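Local atomic coordinates of fructosyl amine:oxygen oxidoreductase (Neosartorya fumigata, PDB entry 4WCT), a protein that probably catalyses the oxidative deglycation of fructosyl amines (Amadori products) by oxygen, using a bound flavin-adenine dinucleotide (FAD) cofactor. Residues I262-G265 against P266-K270. Numbering follows the deposited sequence. Where two conformers were deposited one is given.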
loop_
_atom_site.group_PDB
_atom_site.type_symbol
_atom_site.label_atom_id
_atom_site.label_comp_id
_atom_site.label_asym_id
_atom_site.label_seq_id
_atom_site.Cartn_x
_atom_site.Cartn_y
_atom_site.Cartn_z
ATOM N N ILE A 262 -5.145 4.856 18.866
ATOM C CA ILE A 262 -5.635 5.359 20.156
ATOM C C ILE A 262 -7.138 5.085 20.214
ATOM O O ILE A 262 -7.856 5.358 19.229
ATOM C CB ILE A 262 -5.418 6.897 20.281
ATOM C CG1 ILE A 262 -3.933 7.221 20.320
ATOM C CG2 ILE A 262 -6.112 7.431 21.526
ATOM C CD1 ILE A 262 -3.612 8.695 20.335
ATOM N N GLN A 263 -7.621 4.609 21.348
ATOM C CA GLN A 263 -9.027 4.337 21.524
ATOM C C GLN A 263 -9.765 5.586 21.989
ATOM O O GLN A 263 -9.420 6.144 23.028
ATOM C CB GLN A 263 -9.162 3.246 22.609
ATOM C CG GLN A 263 -10.593 3.023 23.048
ATOM C CD GLN A 263 -11.383 2.356 21.970
ATOM O OE1 GLN A 263 -11.233 1.143 21.735
ATOM N NE2 GLN A 263 -12.336 3.090 21.396
ATOM N N MET A 264 -10.705 6.069 21.181
ATOM C CA MET A 264 -11.453 7.269 21.508
ATOM C C MET A 264 -12.634 6.910 22.383
ATOM O O MET A 264 -13.180 5.812 22.297
ATOM C CB MET A 264 -11.927 7.980 20.229
ATOM C CG MET A 264 -10.797 8.328 19.255
ATOM S SD MET A 264 -9.490 9.353 19.955
ATOM C CE MET A 264 -10.325 10.918 19.945
ATOM N N GLY A 265 -13.010 7.837 23.250
ATOM C CA GLY A 265 -14.178 7.618 24.118
ATOM C C GLY A 265 -15.496 7.883 23.407
ATOM O O GLY A 265 -15.549 8.437 22.307
ATOM N N PRO A 266 -16.600 7.427 24.009
ATOM C CA PRO A 266 -17.860 7.359 23.286
ATOM C C PRO A 266 -18.568 8.690 23.039
ATOM O O PRO A 266 -19.307 8.811 22.052
ATOM C CB PRO A 266 -18.714 6.461 24.175
ATOM C CG PRO A 266 -18.128 6.612 25.534
ATOM C CD PRO A 266 -16.660 6.775 25.329
ATOM N N GLU A 267 -18.232 9.721 23.826
ATOM C CA GLU A 267 -18.746 11.068 23.555
ATOM C C GLU A 267 -17.766 11.856 22.690
ATOM O O GLU A 267 -18.172 12.459 21.697
ATOM C CB GLU A 267 -19.005 11.872 24.847
ATOM C CG GLU A 267 -20.123 11.310 25.730
ATOM C CD GLU A 267 -21.513 11.431 25.108
ATOM O OE1 GLU A 267 -21.656 11.857 23.940
ATOM O OE2 GLU A 267 -22.491 11.178 25.832
ATOM N N GLU A 268 -16.480 11.835 23.043
ATOM C CA GLU A 268 -15.513 12.671 22.306
ATOM C C GLU A 268 -15.411 12.252 20.840
ATOM O O GLU A 268 -15.272 13.126 19.976
ATOM C CB GLU A 268 -14.137 12.661 22.948
ATOM C CG GLU A 268 -13.479 11.301 22.893
ATOM C CD GLU A 268 -12.043 11.268 23.388
ATOM O OE1 GLU A 268 -11.427 12.304 23.734
ATOM O OE2 GLU A 268 -11.521 10.155 23.460
ATOM N N VAL A 269 -15.654 10.972 20.553
ATOM C CA VAL A 269 -15.492 10.453 19.201
ATOM C C VAL A 269 -16.471 11.071 18.225
ATOM O O VAL A 269 -16.203 11.156 17.030
ATOM C CB VAL A 269 -15.582 8.927 19.156
ATOM C CG1 VAL A 269 -17.008 8.438 19.275
ATOM C CG2 VAL A 269 -14.894 8.392 17.900
ATOM N N LYS A 270 -17.596 11.579 18.734
ATOM C CA LYS A 270 -18.644 12.013 17.837
ATOM C C LYS A 270 -18.289 13.264 17.052
ATOM O O LYS A 270 -18.896 13.514 16.038
ATOM C CB LYS A 270 -19.955 12.209 18.621
ATOM C CG LYS A 270 -20.413 10.936 19.321
ATOM C CD LYS A 270 -21.790 11.111 19.949
ATOM C CE LYS A 270 -22.236 9.847 20.666
ATOM N NZ LYS A 270 -23.341 10.199 21.588
#
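Glu-268 reaches back along the chain and takes the backbone N-H of Gly-265 on its carboxylate. The bond from Gly-265 N to Glu-268 OE2 is 2.8 Å long and almost straight, at 177°. It uses the anti lone pair of OE2. With chi1 at 66°, CG of Glu-268 sits between its own N and carbonyl carbon, and the extended chain beyond carries the carboxylate to the glycine. The side chains of Glu-268 and Met-264 cross at about a right angle. Met-264 is bent at chi2 and chi3, which leaves its CE 3.8 Å from Glu-268 OE2. Met-264 and Val-269, both buried, meet through CB and CG2 at 3.8 Å. The backbone closes a turn: Val-269 N donates to Gly-265 O at 3.1 Å. Just before it, the side chain of Gln-263 curls round so that NE2 hydrogen-bonds Met-264 O at 3.0 Å; NE2 also bonds Lys-293 O. The stretch leads out of strand 253-263 into a turn whose backbone angles are helical, its centre about 27 Å from the centre of the chain. Glu-268 OE2 thus ties the turn to the chain just after the strand, and Arg-350 links that carboxylate, by a salt bridge, to the strand end at Gln-263 O. The arginine probably stabilises the negative charge.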